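Side-chain contacts in response regulator ChrA (PDB 4YN8), which serves as the response regulator of a haem-sensing two-component system in Corynebacterium diphtheriae and probably binds DNA to regulate transcription: residues R146-E149 with I150-L154; Q156-S159 with N160-A164. The protein carries 1 engineered substitution. All coordinates share one frame; numbering follows the deposited sequence.

Overall arrangement
Both contacts lie in the C-terminal LuxR-type helix-turn-helix domain, well away from the receiver domain with its parallel sheet. Contact 1 comes first along the chain and runs within helix 145-155. Contact 2 follows in series: it spans the loop after that helix and the first turn of helix 160-167. Their centres are about 10 Å apart, and the two touch. CD2 of L163 packs on CB of N153 at 3.3 Å, and CD1 of L163 meets CD2 of L154 at 3.9 Å. The two consecutive helices are thus joined both by the short loop and by side chains, within a domain expected to bind DNA.

Contact 1: residues R146-E149 with I150-L154; sequences REIE and ILQNL
I150 N donates to R146 O at 2.9 Å, the first of four i to i+4 backbone bonds that cross between 146-149 and 150-154. L151 to E147, Q152 to I148 and N153 to E149 repeat it. One salt bridge runs along the helix, between two partly exposed side chains: R146 NH1 reaches E149 OE1 at 3.0 Å, a weak hydrogen bond with an N-H...O angle of 129°. E149 has CG anti to its own N (chi1 -174°) and an extended chain, which carries the carboxylate back toward the arginine. The side chain of E149 also touches L167 of helix 160-167. E147 leaves a different side of the helix and is buried. Its OE2 is hydrogen-bonded to H180 ND1 and its OE1 is bonded to S144 N, so the carboxylate ties the start of this helix to helix 171-185.

The stretch belongs to helix 145-155 of the LuxR-type helix-turn-helix domain. On the outer side I148 CG2 sits 3.8 Å from Q152 CD, and the two side chains cross at a slant. Q152 CG also lies close over I148 O, at 3.3 Å. The far end of Q152 is held by the chain terminus, where NE2 bonds to I203 OXT. On the inner side I150 CG1 rests 3.5 Å from R146 O, and its CD1 comes within 4.2 Å of R146 CG. I150 itself packs on L167, H177 and L178. L151 CG similarly lies 3.5 Å from E147 O, while its side chain touches L143 and I203.

Contact 2: residues Q156-S159 with N160-A164; sequences QGLS and NRQLA
L158 packs over Q162 across a helix start closed by a capping box, in which S159 and Q162 each cap the other's backbone N-H. The loop begins as helix 145-155 ends. G157 has positive phi (89°) and closes that helix with a Schellman motif. L158 comes next and points toward the new helix. Its CG lies 3.8 Å from Q162 CB, and its CB meets L163 CD2 at 4.0 Å. The leucine also touches N153 and K166, so it fills in between helices 145-155 and 160-167.

S159 is the N-cap of helix 160-167. Its OG stands between the backbone N and the carbonyl carbon (chi1 62°), which turns it over the open first turn. There it accepts from Q162 N at 3.1 Å. Q162 answers with its side chain: the extended chain brings OE1 back to S159 N at 2.9 Å. That bond is nearly straight, 170°, and uses a lone pair in the carbonyl plane of the amide. A weak bond from S159 OG to the same OE1 makes two grips on this oxygen. N160, just past the cap, sends OD1 to R190 NH2. S159 O takes up L163 N as the first regular helical bond, and L163 CG sits 3.3 Å from that same carbonyl oxygen.

Contact 1: residues R146-E149 with I150-L154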
ATOM      1  N   ARG A 146      28.306  12.739   9.332  1.00 11.83           N
ATOM      2  CA  ARG A 146      27.833  14.064   9.734  1.00 11.67           C
ATOM      3  C   ARG A 146      26.802  13.963  10.832  1.00 10.66           C
ATOM      4  O   ARG A 146      26.813  14.714  11.800  1.00  9.77           O
ATOM      5  CB  ARG A 146      27.226  14.818   8.564  1.00 12.58           C
ATOM      6  CG  ARG A 146      26.604  16.153   8.934  1.00 13.32           C
ATOM      7  CD  ARG A 146      27.698  17.121   9.424  1.00 15.21           C
ATOM      8  NE  ARG A 146      28.346  17.729   8.246  1.00 15.43           N
ATOM      9  CZ  ARG A 146      29.334  18.628   8.286  1.00 16.21           C
ATOM     10  NH1 ARG A 146      29.937  18.937   9.434  1.00 17.40           N
ATOM     11  NH2 ARG A 146      29.758  19.198   7.145  1.00 15.41           N
ATOM     12  N   GLU A 147      25.896  12.998  10.699  1.00  9.61           N
ATOM     13  CA  GLU A 147      24.880  12.819  11.697  1.00 10.03           C
ATOM     14  C   GLU A 147      25.480  12.357  13.050  1.00  9.30           C
ATOM     15  O   GLU A 147      25.045  12.838  14.113  1.00 10.50           O
ATOM     16  CB  GLU A 147      23.817  11.834  11.193  1.00 11.13           C
ATOM     17  CG  GLU A 147      22.841  12.438  10.145  1.00 13.55           C
ATOM     18  CD  GLU A 147      22.010  11.387   9.375  1.00 16.01           C
ATOM     19  OE1 GLU A 147      22.415  10.188   9.239  1.00 17.08           O
ATOM     20  OE2 GLU A 147      20.960  11.794   8.811  1.00 21.59           O
ATOM     21  N   ILE A 148      26.473  11.477  13.005  1.00  9.73           N
ATOM     22  CA  ILE A 148      27.169  11.027  14.220  1.00 10.45           C
ATOM     23  C   ILE A 148      27.882  12.195  14.888  1.00 11.32           C
ATOM     24  O   ILE A 148      27.803  12.384  16.104  1.00 11.24           O
ATOM     25  CB  ILE A 148      28.194   9.922  13.897  1.00 10.75           C
ATOM     26  CG1 ILE A 148      27.510   8.640  13.383  1.00 11.87           C
ATOM     27  CG2 ILE A 148      29.114   9.676  15.096  1.00 11.49           C
ATOM     28  CD1 ILE A 148      26.444   8.098  14.313  1.00 14.11           C
ATOM     29  N   GLU A 149      28.514  13.040  14.068  1.00 11.52           N
ATOM     30  CA  GLU A 149      29.183  14.228  14.564  1.00 12.35           C
ATOM     31  C   GLU A 149      28.236  15.146  15.223  1.00 11.40           C
ATOM     32  O   GLU A 149      28.520  15.685  16.310  1.00 11.89           O
ATOM     33  CB  GLU A 149      29.836  14.982  13.385  1.00 14.16           C
ATOM     34  CG  GLU A 149      30.689  16.156  13.781  1.00 17.26           C
ATOM     35  CD  GLU A 149      31.315  16.840  12.549  1.00 21.89           C
ATOM     36  OE1 GLU A 149      30.679  16.846  11.454  1.00 22.07           O
ATOM     37  OE2 GLU A 149      32.413  17.399  12.684  1.00 24.61           O
ATOM     38  N   ILE A 150      27.061  15.354  14.629  1.00 11.13           N
ATOM     39  CA  ILE A 150      26.085  16.192  15.283  1.00 10.76           C
ATOM     40  C   ILE A 150      25.654  15.610  16.626  1.00 11.47           C
ATOM     41  O   ILE A 150      25.516  16.363  17.608  1.00 11.08           O
ATOM     42  CB  ILE A 150      24.868  16.425  14.353  1.00 11.42           C
ATOM     43  CG1 ILE A 150      25.268  17.440  13.255  1.00 12.59           C
ATOM     44  CG2 ILE A 150      23.676  16.953  15.090  1.00 11.27           C
ATOM     45  CD1 ILE A 150      24.258  17.525  12.154  1.00 13.41           C
ATOM     46  N   LEU A 151      25.360  14.315  16.644  1.00 11.18           N
ATOM     47  CA  LEU A 151      24.963  13.677  17.950  1.00 12.14           C
ATOM     48  C   LEU A 151      26.036  13.821  19.025  1.00 11.74           C
ATOM     49  O   LEU A 151      25.711  14.137  20.206  1.00 12.86           O
ATOM     50  CB  LEU A 151      24.594  12.226  17.731  1.00 12.38           C
ATOM     51  CG  LEU A 151      23.253  12.028  17.061  1.00 13.72           C
ATOM     52  CD1 LEU A 151      23.244  10.615  16.471  1.00 14.48           C
ATOM     53  CD2 LEU A 151      22.098  12.230  18.036  1.00 14.72           C
ATOM     54  N   GLN A 152      27.289  13.620  18.652  1.00 12.42           N
ATOM     55  CA  GLN A 152      28.424  13.718  19.612  1.00 13.01           C
ATOM     56  C   GLN A 152      28.488  15.131  20.175  1.00 14.78           C
ATOM     57  O   GLN A 152      28.778  15.342  21.372  1.00 15.41           O
ATOM     58  CB  GLN A 152      29.717  13.341  18.945  1.00 13.53           C
ATOM     59  CG  GLN A 152      29.783  11.852  18.679  1.00 13.44           C
ATOM     60  CD  GLN A 152      30.941  11.419  17.872  1.00 14.62           C
ATOM     61  OE1 GLN A 152      31.446  12.154  17.002  1.00 15.23           O
ATOM     62  NE2 GLN A 152      31.464  10.270  18.207  1.00 15.08           N
ATOM     63  N   ASN A 153      28.219  16.127  19.332  1.00 14.70           N
ATOM     64  CA  ASN A 153      28.162  17.505  19.855  1.00 16.09           C
ATOM     65  C   ASN A 153      26.895  17.856  20.617  1.00 16.68           C
ATOM     66  O   ASN A 153      26.955  18.640  21.599  1.00 18.02           O
ATOM     67  CB  ASN A 153      28.455  18.508  18.710  1.00 15.81           C
ATOM     68  CG  ASN A 153      29.900  18.466  18.266  1.00 18.20           C
ATOM     69  OD1 ASN A 153      30.300  17.748  17.338  1.00 19.38           O
ATOM     70  ND2 ASN A 153      30.705  19.178  18.963  1.00 18.49           N
ATOM     71  N   LEU A 154      25.761  17.277  20.237  1.00 16.91           N
ATOM     72  CA  LEU A 154      24.537  17.442  21.010  1.00 18.36           C
ATOM     73  C   LEU A 154      24.753  16.889  22.435  1.00 18.75           C
ATOM     74  O   LEU A 154      24.202  17.440  23.401  1.00 17.91           O
ATOM     75  CB  LEU A 154      23.342  16.674  20.438  1.00 20.22           C
ATOM     76  CG  LEU A 154      22.409  17.215  19.377  1.00 23.90           C
ATOM     77  CD1 LEU A 154      21.308  16.174  19.133  1.00 23.91           C
ATOM     78  CD2 LEU A 154      21.820  18.575  19.778  1.00 22.97           C
TER

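Contact 2: residues Q156-S159 with N160-A164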
ATOM      1  N   GLN A 156      27.405  16.970  24.180  1.00 17.30           N
ATOM      2  CA  GLN A 156      28.149  17.965  24.936  1.00 20.03           C
ATOM      3  C   GLN A 156      27.336  19.206  25.305  1.00 20.88           C
ATOM      4  O   GLN A 156      27.869  20.108  25.904  1.00 22.72           O
ATOM      5  CB  GLN A 156      29.404  18.358  24.180  1.00 22.73           C
ATOM      6  CG  GLN A 156      30.367  17.212  23.999  1.00 27.06           C
ATOM      7  CD  GLN A 156      31.387  17.514  22.934  1.00 32.38           C
ATOM      8  OE1 GLN A 156      32.119  18.480  23.046  1.00 40.14           O
ATOM      9  NE2 GLN A 156      31.417  16.719  21.884  1.00 35.98           N
ATOM     10  N   GLY A 157      26.064  19.228  24.948  1.00 18.88           N
ATOM     11  CA  GLY A 157      25.111  20.233  25.336  1.00 20.14           C
ATOM     12  C   GLY A 157      25.034  21.432  24.417  1.00 20.88           C
ATOM     13  O   GLY A 157      24.578  22.480  24.825  1.00 20.21           O
ATOM     14  N   LEU A 158      25.455  21.293  23.166  1.00 19.79           N
ATOM     15  CA  LEU A 158      25.476  22.455  22.273  1.00 20.21           C
ATOM     16  C   LEU A 158      24.101  22.747  21.737  1.00 18.51           C
ATOM     17  O   LEU A 158      23.370  21.844  21.363  1.00 20.12           O
ATOM     18  CB  LEU A 158      26.458  22.218  21.128  1.00 20.10           C
ATOM     19  CG  LEU A 158      27.897  22.584  21.378  1.00 22.38           C
ATOM     20  CD1 LEU A 158      28.570  21.729  22.434  1.00 24.70           C
ATOM     21  CD2 LEU A 158      28.657  22.499  20.076  1.00 21.94           C
ATOM     22  N   SER A 159      23.755  24.029  21.646  1.00 18.26           N
ATOM     23  CA  SER A 159      22.532  24.494  20.988  1.00 17.44           C
ATOM     24  C   SER A 159      22.717  24.404  19.467  1.00 17.27           C
ATOM     25  O   SER A 159      23.850  24.240  18.962  1.00 16.76           O
ATOM     26  CB  SER A 159      22.289  25.976  21.320  1.00 18.04           C
ATOM     27  OG  SER A 159      23.353  26.774  20.841  1.00 17.26           O
ATOM     28  N   ASN A 160      21.627  24.583  18.741  1.00 17.77           N
ATOM     29  CA  ASN A 160      21.691  24.620  17.274  1.00 17.56           C
ATOM     30  C   ASN A 160      22.663  25.680  16.782  1.00 17.33           C
ATOM     31  O   ASN A 160      23.429  25.417  15.865  1.00 16.64           O
ATOM     32  CB  ASN A 160      20.320  24.872  16.712  1.00 18.83           C
ATOM     33  CG  ASN A 160      19.392  23.679  16.830  1.00 20.46           C
ATOM     34  OD1 ASN A 160      19.721  22.588  17.306  1.00 21.78           O
ATOM     35  ND2 ASN A 160      18.197  23.896  16.397  1.00 24.07           N
ATOM     36  N   ARG A 161      22.720  26.847  17.443  1.00 19.08           N
ATOM     37  CA  ARG A 161      23.625  27.916  17.021  1.00 20.05           C
ATOM     38  C   ARG A 161      25.059  27.530  17.274  1.00 17.88           C
ATOM     39  O   ARG A 161      25.943  27.799  16.476  1.00 17.62           O
ATOM     40  CB  ARG A 161      23.348  29.250  17.743  1.00 23.30           C
ATOM     41  CG  ARG A 161      24.225  30.409  17.243  1.00 28.74           C
ATOM     42  CD  ARG A 161      24.199  31.693  18.114  1.00 35.32           C
ATOM     43  NE  ARG A 161      24.491  31.449  19.548  1.00 40.88           N
ATOM     44  CZ  ARG A 161      25.647  30.980  20.054  1.00 41.32           C
ATOM     45  NH1 ARG A 161      26.697  30.664  19.273  1.00 43.17           N
ATOM     46  NH2 ARG A 161      25.754  30.812  21.370  1.00 41.72           N
ATOM     47  N   GLN A 162      25.310  26.889  18.407  1.00 16.92           N
ATOM     48  CA  GLN A 162      26.648  26.474  18.709  1.00 16.81           C
ATOM     49  C   GLN A 162      27.149  25.391  17.763  1.00 15.19           C
ATOM     50  O   GLN A 162      28.345  25.342  17.426  1.00 16.85           O
ATOM     51  CB  GLN A 162      26.712  25.982  20.167  1.00 18.41           C
ATOM     52  CG  GLN A 162      26.710  27.138  21.163  1.00 20.83           C
ATOM     53  CD  GLN A 162      26.549  26.658  22.581  1.00 22.95           C
ATOM     54  OE1 GLN A 162      25.740  25.787  22.868  1.00 19.87           O
ATOM     55  NE2 GLN A 162      27.260  27.277  23.473  1.00 26.65           N
ATOM     56  N   LEU A 163      26.241  24.501  17.379  1.00 15.87           N
ATOM     57  CA  LEU A 163      26.536  23.433  16.444  1.00 15.65           C
ATOM     58  C   LEU A 163      26.896  24.032  15.116  1.00 15.21           C
ATOM     59  O   LEU A 163      27.842  23.614  14.514  1.00 16.98           O
ATOM     60  CB  LEU A 163      25.332  22.498  16.241  1.00 17.28           C
ATOM     61  CG  LEU A 163      24.998  21.532  17.379  1.00 17.59           C
ATOM     62  CD1 LEU A 163      23.688  20.796  17.178  1.00 19.19           C
ATOM     63  CD2 LEU A 163      26.135  20.557  17.520  1.00 18.53           C
ATOM     64  N   ALA A 164      26.116  25.010  14.673  1.00 14.73           N
ATOM     65  CA  ALA A 164      26.376  25.673  13.394  1.00 15.88           C
ATOM     66  C   ALA A 164      27.745  26.298  13.387  1.00 16.64           C
ATOM     67  O   ALA A 164      28.507  26.154  12.421  1.00 17.36           O
ATOM     68  CB  ALA A 164      25.293  26.709  13.130  1.00 15.64           C
TER